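Local coordinates for ABC transporter substrate-binding protein (Streptococcus pneumoniae, PDB 4OHN) that binds histidine in the cleft between its two lobes and probably serves an ABC amino-acid uptake transporter, at residues 24-28 with 159-163; 80-86 with 206-212; 103-109 with 175-181; 115-119 with 197-201. One frame throughout, in Å; residues are numbered along the deposited sequence.

In the fold
Contacts 1, 2 and 3 each touch the bound histidine, with centres about 14 to 16 Å apart, so they surround it from different parts of the fold. Contact 1 spans the cleft, joining the 24-28 turn to the start of helix 161-169. Contact 2 pairs strand 80-81 with strand 206-212, and this last strand also lies beside strand 102-111, through which it reaches contact 3. Helix 161-169 leads directly into strand 175-179 of contact 3. Contact 4 lies about 10 Å from contact 3, centre to centre, on strand 196-200 at the far side of strand 102-111. Segments of contacts 1 and 2 alternate along the chain, as expected of a two-lobed binding protein whose chain crosses between lobes.

Contact 1. Residues 24-28 with 159-163; sequences FDSTF and QTFNE. With HIS (histidine), chain B.
Thr-27 and Phe-161 are joined across the cleft by a water, which donates to both Thr-27 OG1 and Asp-25 OD2 and accepts from Phe-161 N at 2.9 Å. No direct hydrogen bond links the two segments. Asp-25 orders the near bank: its OD1 accepts from Thr-27 OG1 on the syn side, at 2.7 Å, and from Thr-27 N on the same face, the latter closing an Asx turn. Thr-27 OG1, set between its backbone N and carbonyl carbon (chi1 69°), can thus serve Asp-25 and the water together. Thr-160 crosses Thr-27 at about a right angle, its CB 3.7 Å from Thr-27 OG1, while Thr-160 OG1 N-caps the helix by accepting from Glu-163 N. In the two-lobed fold of family 3 solute-binding proteins, such a bridge between lobes is consistent with a closed, ligand-loaded state. Deeper in, Phe-161 CE2 comes within 3.9 Å of Phe-28 CE1, near the plane of the Phe-28 ring. One face of that ring takes the ligand imidazole, whose CD2 stands 3.5 Å above the ring plane over its centre. Asp-25 OD2, also bonded by Gln-130 NE2, approaches the ligand CE1 to 3.3 Å.

Contact 2. Residues 80-86 with 206-212; sequences LIWNGYS and EAFAVGS. With HIS (histidine), chain B; ACT (acetate ion), chain D.
Glu-206 meets Ser-86 at the ligand end: Ser-86 OG donates to Glu-206 OE1 at 2.7 Å, approaching from well above the carboxylate plane. The same OG accepts from the amino group of the bound histidine, which also donates to Gly-84 O. Phe-208 follows, its ring lying against the Gly-84 backbone, CA standing 3.5 Å from the ring centroid almost on the normal, a CH-pi contact. Ser-86 N gives a nearly straight bond to the ligand carboxylate oxygen O. Ala-209 N bonds to Tyr-85 O at 3.0 Å, and Ala-209 O accepts from a water that itself accepts from Asn-83 N and Tyr-85 N. The register shifts by two between the Ile-81/Gly-211 pair and the single Ser-86/Phe-208 bridge; strand 206-212 also pairs with 102-111, consistent with the hinge between the lobes of a type II periplasmic-binding fold. Val-210 sets CG2 over the six-membered ring of Trp-82, 3.4 Å from its centroid, while CG1 touches Leu-80 CD2. Gly-211 forms the antiparallel hydrogen-bonded pair with Ile-81, Ile-81 N reaching Gly-211 O at 2.9 Å; the Tyr-85 ring presents its edge to Gly-211 N. Ser-212 CB packs on Leu-80 CD2 at 3.7 Å.

Contact 3. Residues 103-109 with 175-181; sequences KNEQVLV and GLLIDRV. With HIS (histidine), chain B.
Asp-179 and Gln-106, with Asn-104 just before the break in strand 102-111, lie at the ligand end of an antiparallel strand pair, 106-109 with 175-179, in the sheet core of a solute-binding-protein lobe. Asp-179 OD2 accepts from the amino group of the bound histidine, its N lying 2.7 Å away, a hydrogen bond whose carboxylate would probably favour a charged ammonium. Two amides reach the same oxygen weakly. Asn-104 ND2 comes within 2.9 Å of OD2 with its amide plane only 16° from the carboxylate, whereas Gln-106 lies alongside Asp-179 with its amide turned 82° to it. Both amides have their stronger partner in Glu-206 OE1, so the Glu-206 carboxylate probably orients the two amides that reach Asp-179. A water completes this layer, donating to Gln-106 OE1 and to Asp-179 OD1; the Gln-106 chain is bent at chi2, which turns its amide toward the Asp-179 carboxylate. Farther out, the backbone fixes the register. Arg-180 N bonds Glu-105 O at 2.8 Å, just as the strand gives way to helix 180-189. Val-107 and Ile-178 make a hydrogen-bonded pair, as do Val-109 and Leu-176. Val-107 CG1 lies over a face of the Arg-180 guanidinium and touches CD at 3.8 Å. On the sheet face that carries Val-107 and Ile-178, Val-109 CG2 packs against Ile-178 CG2 at 3.5 Å.

Contact 4. Residues 115-119 with 197-201; sequences GITTA and NVFTV
Phe-199 and Thr-117 provide the main meeting of these segments, with an aromatic ring laid against a stretch of loop backbone. The Phe-199 ring has CG between its backbone N and carbonyl carbon (chi1 54°), which lays the ring face against the 117-118 peptide. Thr-117 C stands 3.5 Å above the ring plane, offset toward the rim, and the peptide running on to Thr-118 N passes near CE2 at the same range. Thr-117 O lies over this face too, 3.5 Å from CD2. At the rim, Ile-116 CG2 touches Phe-199 CZ more loosely. Asn-197, two residues earlier on the strand, supplies the hydrogen bond across the segments: its ND2 donates to Ile-116 O at 3.2 Å. The N-H...O angle is 139°, so the bond is bent. The donor sits above the carbonyl plane, 57° out of it, and the oxygen is likewise tilted from the amide plane. Ile-116 O also accepts from Thr-110 OG1, and Asn-197 OD1 has its own partner in Lys-112 NZ. Thr-117 CG2 lies beside the Asn-197 amide, 3.6 Å from ND2. Beyond the ring, Ala-119 CB meets Val-201 CG1 at 3.9 Å. This is surface packing that joins the loop between strands 102-111 and 127-130 to strand 196-200; the centre of the contact lies about 21 Å from the centre of the chain. With one bent amide bond and otherwise mainly van der Waals contact, apolar and ring-to-backbone packing outweighs the polar link between these two segments.

Contact 1. Residues 24-28 with 159-163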
# COMPACT_ATOMS: atom_id res chain seq x y z
N PHE A 24 -9.04 -3.74 -1.54
CA PHE A 24 -7.72 -3.42 -2.09
C PHE A 24 -7.84 -2.57 -3.34
O PHE A 24 -8.80 -2.66 -4.07
CB PHE A 24 -6.89 -4.70 -2.35
CG PHE A 24 -7.38 -5.54 -3.51
CD1 PHE A 24 -8.63 -6.15 -3.49
CD2 PHE A 24 -6.58 -5.72 -4.62
CE1 PHE A 24 -9.06 -6.90 -4.57
CE2 PHE A 24 -7.03 -6.46 -5.70
CZ PHE A 24 -8.26 -7.04 -5.67
N ASP A 25 -6.81 -1.76 -3.57
CA ASP A 25 -6.59 -1.04 -4.82
C ASP A 25 -5.97 -2.06 -5.77
O ASP A 25 -4.83 -2.49 -5.57
CB ASP A 25 -5.61 0.12 -4.52
CG ASP A 25 -5.05 0.83 -5.76
OD1 ASP A 25 -5.30 0.42 -6.93
OD2 ASP A 25 -4.28 1.80 -5.53
N SER A 26 -6.71 -2.47 -6.80
CA SER A 26 -6.27 -3.55 -7.68
C SER A 26 -5.23 -3.14 -8.70
O SER A 26 -4.93 -3.91 -9.60
CB SER A 26 -7.46 -4.20 -8.37
OG SER A 26 -8.06 -3.26 -9.22
N THR A 27 -4.64 -1.95 -8.55
CA THR A 27 -3.44 -1.60 -9.29
C THR A 27 -2.18 -1.61 -8.44
O THR A 27 -1.11 -1.37 -8.98
CB THR A 27 -3.55 -0.20 -9.94
OG1 THR A 27 -3.54 0.85 -8.95
CG2 THR A 27 -4.77 -0.06 -10.80
N PHE A 28 -2.28 -1.86 -7.13
CA PHE A 28 -1.13 -1.60 -6.26
C PHE A 28 -0.13 -2.77 -6.23
O PHE A 28 -0.13 -3.61 -5.33
CB PHE A 28 -1.58 -1.19 -4.86
CG PHE A 28 -0.47 -0.55 -4.06
CD1 PHE A 28 -0.10 0.75 -4.31
CD2 PHE A 28 0.20 -1.25 -3.09
CE1 PHE A 28 0.93 1.34 -3.60
CE2 PHE A 28 1.23 -0.65 -2.37
CZ PHE A 28 1.60 0.65 -2.64
N GLN A 159 -6.36 8.86 -8.89
CA GLN A 159 -6.95 7.73 -8.18
C GLN A 159 -5.95 6.58 -8.01
O GLN A 159 -5.90 5.95 -6.95
CB GLN A 159 -8.20 7.22 -8.89
CG GLN A 159 -9.05 6.32 -8.00
CD GLN A 159 -10.13 5.53 -8.73
OE1 GLN A 159 -11.16 5.21 -8.15
NE2 GLN A 159 -9.89 5.23 -10.00
N THR A 160 -5.17 6.33 -9.06
CA THR A 160 -4.21 5.21 -9.10
C THR A 160 -2.83 5.71 -9.46
O THR A 160 -2.65 6.69 -10.20
CB THR A 160 -4.59 4.14 -10.15
OG1 THR A 160 -4.40 4.64 -11.48
CG2 THR A 160 -6.01 3.66 -9.92
N PHE A 161 -1.81 5.00 -8.99
CA PHE A 161 -0.45 5.30 -9.39
C PHE A 161 -0.20 5.02 -10.87
O PHE A 161 0.66 5.69 -11.48
CB PHE A 161 0.53 4.54 -8.49
CG PHE A 161 0.72 5.18 -7.14
CD1 PHE A 161 1.19 6.47 -7.02
CD2 PHE A 161 0.45 4.47 -5.99
CE1 PHE A 161 1.40 7.04 -5.79
CE2 PHE A 161 0.65 5.04 -4.76
CZ PHE A 161 1.11 6.32 -4.65
N ASN A 162 -0.91 4.08 -11.47
CA ASN A 162 -0.66 3.76 -12.87
C ASN A 162 -0.92 4.97 -13.75
O ASN A 162 -0.15 5.27 -14.66
CB ASN A 162 -1.50 2.58 -13.31
CG ASN A 162 -1.22 1.37 -12.50
OD1 ASN A 162 -1.36 1.40 -11.29
ND2 ASN A 162 -0.78 0.31 -13.15
N GLU A 163 -2.01 5.67 -13.49
CA GLU A 163 -2.30 6.87 -14.25
C GLU A 163 -1.26 7.94 -13.99
O GLU A 163 -0.82 8.62 -14.91
CB GLU A 163 -3.69 7.41 -13.91
CG GLU A 163 -4.06 8.58 -14.78
CD GLU A 163 -5.28 9.35 -14.31
OE1 GLU A 163 -5.92 8.97 -13.31
OE2 GLU A 163 -5.61 10.35 -14.98
N HIS B . 0.82 2.80 1.09
CA HIS B . -0.10 3.84 0.58
C HIS B . -1.35 3.91 1.43
O HIS B . -1.49 3.10 2.38
CB HIS B . -0.41 3.67 -0.93
CG HIS B . -1.38 2.60 -1.31
ND1 HIS B . -2.26 2.78 -2.37
CD2 HIS B . -1.57 1.32 -0.89
CE1 HIS B . -2.96 1.68 -2.55
NE2 HIS B . -2.56 0.77 -1.68
OXT HIS B . -2.19 4.79 1.15
O HOH W 1 -2.26 2.63 -7.36
O HOH W 2 -0.96 -2.25 -11.68

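Contact 2. Residues 80-86 with 206-212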
# COMPACT_ATOMS: atom_id res chain seq x y z
N LEU A 80 -11.67 -5.81 5.91
CA LEU A 80 -10.28 -5.46 6.10
C LEU A 80 -9.81 -4.66 4.93
O LEU A 80 -10.31 -4.81 3.82
CB LEU A 80 -9.41 -6.72 6.16
CG LEU A 80 -9.61 -7.66 7.35
CD1 LEU A 80 -8.82 -8.91 7.14
CD2 LEU A 80 -9.18 -6.98 8.65
N ILE A 81 -8.85 -3.78 5.19
CA ILE A 81 -8.06 -3.13 4.16
C ILE A 81 -6.67 -3.78 4.20
O ILE A 81 -5.98 -3.72 5.22
CB ILE A 81 -7.94 -1.61 4.38
CG1 ILE A 81 -9.32 -0.95 4.46
CG2 ILE A 81 -7.07 -0.98 3.29
CD1 ILE A 81 -9.30 0.49 4.95
N TRP A 82 -6.28 -4.42 3.11
CA TRP A 82 -5.03 -5.20 3.09
C TRP A 82 -4.46 -5.09 1.69
O TRP A 82 -4.94 -5.77 0.77
CB TRP A 82 -5.31 -6.67 3.48
CG TRP A 82 -4.09 -7.47 3.83
CD1 TRP A 82 -2.81 -7.25 3.41
CD2 TRP A 82 -4.06 -8.63 4.65
NE1 TRP A 82 -1.97 -8.21 3.95
CE2 TRP A 82 -2.73 -9.07 4.71
CE3 TRP A 82 -5.03 -9.32 5.39
CZ2 TRP A 82 -2.35 -10.16 5.47
CZ3 TRP A 82 -4.64 -10.42 6.15
CH2 TRP A 82 -3.32 -10.81 6.18
N ASN A 83 -3.50 -4.19 1.52
CA ASN A 83 -3.00 -3.79 0.20
C ASN A 83 -1.90 -2.76 0.37
O ASN A 83 -2.02 -1.61 -0.03
CB ASN A 83 -4.16 -3.17 -0.60
CG ASN A 83 -3.81 -2.82 -2.03
OD1 ASN A 83 -3.95 -1.66 -2.43
ND2 ASN A 83 -3.43 -3.81 -2.83
N GLY A 84 -0.79 -3.16 0.96
CA GLY A 84 0.25 -2.19 1.26
C GLY A 84 -0.30 -0.99 2.01
O GLY A 84 0.02 0.16 1.68
N TYR A 85 -1.11 -1.27 3.03
CA TYR A 85 -1.81 -0.22 3.75
C TYR A 85 -0.90 0.33 4.85
O TYR A 85 -0.61 -0.36 5.84
CB TYR A 85 -3.12 -0.77 4.31
CG TYR A 85 -4.09 0.21 4.94
CD1 TYR A 85 -4.34 1.46 4.40
CD2 TYR A 85 -4.82 -0.17 6.05
CE1 TYR A 85 -5.27 2.32 4.97
CE2 TYR A 85 -5.75 0.68 6.62
CZ TYR A 85 -5.97 1.92 6.08
OH TYR A 85 -6.88 2.72 6.69
N SER A 86 -0.45 1.56 4.70
CA SER A 86 0.51 2.16 5.64
C SER A 86 -0.15 2.49 6.96
O SER A 86 -1.19 3.17 7.01
CB SER A 86 1.10 3.41 5.03
OG SER A 86 1.76 3.07 3.82
N GLU A 206 7.63 4.14 6.69
CA GLU A 206 6.33 3.60 6.99
C GLU A 206 6.48 2.09 7.26
O GLU A 206 7.52 1.46 7.00
CB GLU A 206 5.35 3.82 5.81
CG GLU A 206 4.90 5.29 5.56
CD GLU A 206 3.98 5.45 4.35
OE1 GLU A 206 3.96 4.52 3.53
OE2 GLU A 206 3.28 6.49 4.23
N ALA A 207 5.41 1.52 7.79
CA ALA A 207 5.21 0.08 7.80
C ALA A 207 3.80 -0.23 7.32
O ALA A 207 2.86 0.51 7.58
CB ALA A 207 5.45 -0.50 9.17
N PHE A 208 3.69 -1.36 6.63
CA PHE A 208 2.41 -1.87 6.19
C PHE A 208 1.81 -2.76 7.27
O PHE A 208 2.50 -3.53 7.94
CB PHE A 208 2.58 -2.74 4.94
CG PHE A 208 3.03 -2.01 3.69
CD1 PHE A 208 2.77 -0.68 3.47
CD2 PHE A 208 3.67 -2.73 2.68
CE1 PHE A 208 3.16 -0.07 2.29
CE2 PHE A 208 4.05 -2.12 1.51
CZ PHE A 208 3.80 -0.79 1.31
N ALA A 209 0.50 -2.66 7.43
CA ALA A 209 -0.24 -3.51 8.35
C ALA A 209 -1.64 -3.71 7.75
O ALA A 209 -1.99 -3.17 6.70
CB ALA A 209 -0.31 -2.88 9.75
N VAL A 210 -2.46 -4.50 8.44
CA VAL A 210 -3.81 -4.80 8.01
C VAL A 210 -4.79 -3.98 8.82
O VAL A 210 -4.71 -3.98 10.05
CB VAL A 210 -4.11 -6.30 8.18
CG1 VAL A 210 -5.48 -6.63 7.59
CG2 VAL A 210 -3.03 -7.15 7.51
N GLY A 211 -5.69 -3.28 8.14
CA GLY A 211 -6.67 -2.45 8.81
C GLY A 211 -8.01 -3.10 8.98
O GLY A 211 -8.51 -3.73 8.05
N SER A 212 -8.61 -2.92 10.17
CA SER A 212 -9.94 -3.41 10.49
C SER A 212 -10.75 -2.33 11.17
O SER A 212 -10.22 -1.33 11.62
CB SER A 212 -9.89 -4.64 11.43
OG SER A 212 -9.65 -4.25 12.77
N HIS B . 0.82 2.80 1.09
CA HIS B . -0.10 3.84 0.58
C HIS B . -1.35 3.91 1.43
O HIS B . -1.49 3.10 2.38
CB HIS B . -0.41 3.67 -0.93
CG HIS B . -1.38 2.60 -1.31
ND1 HIS B . -2.26 2.78 -2.37
CD2 HIS B . -1.57 1.32 -0.89
CE1 HIS B . -2.96 1.68 -2.55
NE2 HIS B . -2.56 0.77 -1.68
OXT HIS B . -2.19 4.79 1.15
C ACT D . -8.08 5.90 6.18
O ACT D . -7.38 5.10 5.55
OXT ACT D . -8.11 7.05 5.70
CH3 ACT D . -8.80 5.50 7.42
O HOH W 3 -1.77 -3.91 3.99

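Contact 3. Residues 103-109 with 175-181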
# COMPACT_ATOMS: atom_id res chain seq x y z
N LYS A 103 8.34 -3.09 6.05
CA LYS A 103 8.68 -1.67 6.00
C LYS A 103 8.43 -1.12 4.61
O LYS A 103 8.43 -1.84 3.62
CB LYS A 103 10.15 -1.45 6.37
CG LYS A 103 10.52 -2.01 7.74
CD LYS A 103 9.63 -1.46 8.84
CE LYS A 103 9.99 -2.03 10.20
NZ LYS A 103 9.27 -1.32 11.30
N ASN A 104 8.25 0.19 4.53
CA ASN A 104 8.06 0.87 3.27
C ASN A 104 8.56 2.29 3.40
O ASN A 104 8.68 2.80 4.52
CB ASN A 104 6.58 0.85 2.90
CG ASN A 104 6.28 1.53 1.57
OD1 ASN A 104 6.88 1.21 0.51
ND2 ASN A 104 5.42 2.54 1.65
N GLU A 105 8.88 2.91 2.28
CA GLU A 105 9.31 4.30 2.25
C GLU A 105 8.61 5.00 1.12
O GLU A 105 8.30 4.39 0.11
CB GLU A 105 10.82 4.43 2.07
CG GLU A 105 11.65 3.80 3.19
CD GLU A 105 11.74 2.27 3.10
OE1 GLU A 105 12.02 1.74 2.01
OE2 GLU A 105 11.56 1.60 4.14
N GLN A 106 8.32 6.27 1.32
CA GLN A 106 7.83 7.13 0.26
C GLN A 106 9.02 7.70 -0.50
O GLN A 106 10.01 8.19 0.09
CB GLN A 106 6.93 8.23 0.82
CG GLN A 106 5.69 7.71 1.55
CD GLN A 106 4.70 7.04 0.62
OE1 GLN A 106 4.44 7.52 -0.48
NE2 GLN A 106 4.16 5.91 1.05
N VAL A 107 8.97 7.58 -1.80
CA VAL A 107 10.05 8.05 -2.67
C VAL A 107 9.48 9.00 -3.71
O VAL A 107 8.28 9.02 -3.99
CB VAL A 107 10.79 6.90 -3.40
CG1 VAL A 107 11.62 6.05 -2.40
CG2 VAL A 107 9.85 6.02 -4.17
N LEU A 108 10.35 9.83 -4.27
CA LEU A 108 10.07 10.51 -5.51
C LEU A 108 10.61 9.72 -6.68
O LEU A 108 11.70 9.12 -6.61
CB LEU A 108 10.70 11.90 -5.55
CG LEU A 108 10.00 13.04 -4.83
CD1 LEU A 108 10.71 14.35 -5.12
CD2 LEU A 108 8.53 13.11 -5.22
N VAL A 109 9.82 9.73 -7.74
CA VAL A 109 10.24 9.17 -9.03
C VAL A 109 10.23 10.31 -10.06
O VAL A 109 9.24 11.03 -10.19
CB VAL A 109 9.33 8.01 -9.48
CG1 VAL A 109 9.78 7.45 -10.83
CG2 VAL A 109 9.35 6.89 -8.44
N GLY A 175 7.58 14.99 -11.14
CA GLY A 175 7.93 14.03 -10.10
C GLY A 175 6.66 13.43 -9.55
O GLY A 175 5.62 14.06 -9.53
N LEU A 176 6.78 12.21 -9.06
CA LEU A 176 5.67 11.47 -8.47
C LEU A 176 6.08 10.96 -7.09
O LEU A 176 7.10 10.27 -6.96
CB LEU A 176 5.27 10.30 -9.39
CG LEU A 176 4.19 9.36 -8.85
CD1 LEU A 176 2.89 10.07 -8.52
CD2 LEU A 176 3.97 8.24 -9.90
N LEU A 177 5.29 11.31 -6.09
CA LEU A 177 5.47 10.79 -4.73
C LEU A 177 4.74 9.46 -4.62
O LEU A 177 3.53 9.41 -4.82
CB LEU A 177 4.93 11.80 -3.73
CG LEU A 177 5.15 11.51 -2.24
CD1 LEU A 177 6.64 11.45 -1.92
CD2 LEU A 177 4.46 12.57 -1.39
N ILE A 178 5.46 8.40 -4.32
CA ILE A 178 4.94 7.04 -4.45
C ILE A 178 5.67 6.07 -3.52
O ILE A 178 6.82 6.28 -3.15
CB ILE A 178 5.04 6.60 -5.94
CG1 ILE A 178 4.45 5.20 -6.18
CG2 ILE A 178 6.47 6.68 -6.43
CD1 ILE A 178 4.30 4.86 -7.66
N ASP A 179 5.01 4.99 -3.13
CA ASP A 179 5.63 3.94 -2.35
C ASP A 179 6.80 3.30 -3.08
O ASP A 179 6.69 2.93 -4.24
CB ASP A 179 4.59 2.86 -2.02
CG ASP A 179 3.38 3.42 -1.35
OD1 ASP A 179 2.63 4.15 -2.00
OD2 ASP A 179 3.19 3.12 -0.16
N ARG A 180 7.92 3.12 -2.38
CA ARG A 180 9.09 2.49 -2.97
C ARG A 180 8.80 1.08 -3.44
O ARG A 180 9.27 0.67 -4.49
CB ARG A 180 10.27 2.52 -1.99
CG ARG A 180 11.63 2.20 -2.63
CD ARG A 180 12.76 2.53 -1.64
NE ARG A 180 14.03 2.85 -2.29
CZ ARG A 180 15.04 3.46 -1.69
NH1 ARG A 180 14.93 3.83 -0.43
NH2 ARG A 180 16.17 3.70 -2.35
N VAL A 181 8.02 0.30 -2.70
CA VAL A 181 7.77 -1.08 -3.13
C VAL A 181 7.06 -1.10 -4.47
O VAL A 181 7.33 -1.94 -5.31
CB VAL A 181 6.95 -1.93 -2.13
CG1 VAL A 181 7.68 -2.05 -0.80
CG2 VAL A 181 5.52 -1.40 -1.97
N HIS B . 0.82 2.80 1.09
CA HIS B . -0.10 3.84 0.58
C HIS B . -1.35 3.91 1.43
O HIS B . -1.49 3.10 2.38
CB HIS B . -0.41 3.67 -0.93
CG HIS B . -1.38 2.60 -1.31
ND1 HIS B . -2.26 2.78 -2.37
CD2 HIS B . -1.57 1.32 -0.89
CE1 HIS B . -2.96 1.68 -2.55
NE2 HIS B . -2.56 0.77 -1.68
OXT HIS B . -2.19 4.79 1.15
O HOH W 4 1.86 6.71 -1.04

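Contact 4. Residues 115-119 with 197-201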
# COMPACT_ATOMS: atom_id res chain seq x y z
N GLY A 115 17.16 15.18 -14.74
CA GLY A 115 18.31 15.47 -13.91
C GLY A 115 17.99 15.73 -12.45
O GLY A 115 18.88 16.15 -11.72
N ILE A 116 16.76 15.44 -12.03
CA ILE A 116 16.31 15.69 -10.65
C ILE A 116 16.54 14.45 -9.82
O ILE A 116 15.91 13.40 -10.05
CB ILE A 116 14.81 16.05 -10.61
CG1 ILE A 116 14.53 17.30 -11.42
CG2 ILE A 116 14.36 16.23 -9.16
CD1 ILE A 116 13.06 17.58 -11.67
N THR A 117 17.43 14.55 -8.84
CA THR A 117 17.74 13.44 -7.94
C THR A 117 17.62 13.87 -6.47
O THR A 117 18.05 13.16 -5.57
CB THR A 117 19.15 12.89 -8.17
OG1 THR A 117 20.13 13.90 -7.90
CG2 THR A 117 19.31 12.39 -9.62
N THR A 118 17.06 15.05 -6.23
CA THR A 118 16.88 15.55 -4.87
C THR A 118 15.60 16.37 -4.83
O THR A 118 15.24 16.99 -5.82
CB THR A 118 18.09 16.39 -4.44
OG1 THR A 118 17.94 16.76 -3.06
CG2 THR A 118 18.25 17.65 -5.25
N ALA A 119 14.95 16.42 -3.67
CA ALA A 119 13.72 17.19 -3.51
C ALA A 119 13.94 18.66 -3.84
O ALA A 119 13.06 19.30 -4.40
CB ALA A 119 13.21 17.06 -2.08
N ASN A 197 14.72 7.98 -12.04
CA ASN A 197 15.36 8.09 -10.73
C ASN A 197 14.33 7.82 -9.65
O ASN A 197 13.19 8.27 -9.77
CB ASN A 197 15.93 9.49 -10.53
CG ASN A 197 17.03 9.82 -11.50
OD1 ASN A 197 17.88 8.98 -11.80
ND2 ASN A 197 17.02 11.05 -12.00
N VAL A 198 14.73 7.09 -8.62
CA VAL A 198 13.86 6.74 -7.51
C VAL A 198 14.63 7.03 -6.24
O VAL A 198 15.70 6.46 -6.02
CB VAL A 198 13.50 5.22 -7.55
CG1 VAL A 198 12.54 4.87 -6.42
CG2 VAL A 198 12.90 4.82 -8.91
N PHE A 199 14.14 7.95 -5.41
CA PHE A 199 14.92 8.36 -4.25
C PHE A 199 14.05 8.86 -3.11
O PHE A 199 13.01 9.47 -3.32
CB PHE A 199 15.95 9.44 -4.64
CG PHE A 199 15.35 10.63 -5.34
CD1 PHE A 199 15.13 10.61 -6.72
CD2 PHE A 199 15.02 11.78 -4.64
CE1 PHE A 199 14.56 11.69 -7.37
CE2 PHE A 199 14.46 12.86 -5.29
CZ PHE A 199 14.24 12.81 -6.65
N THR A 200 14.50 8.61 -1.89
CA THR A 200 13.79 9.12 -0.72
C THR A 200 14.08 10.62 -0.57
O THR A 200 15.04 11.15 -1.09
CB THR A 200 14.12 8.32 0.55
OG1 THR A 200 15.54 8.32 0.72
CG2 THR A 200 13.60 6.87 0.48
N VAL A 201 13.20 11.29 0.17
CA VAL A 201 13.23 12.73 0.32
C VAL A 201 13.07 13.16 1.78
O VAL A 201 12.71 14.29 2.09
CB VAL A 201 12.16 13.42 -0.56
CG1 VAL A 201 12.49 13.25 -2.05
CG2 VAL A 201 10.78 12.91 -0.24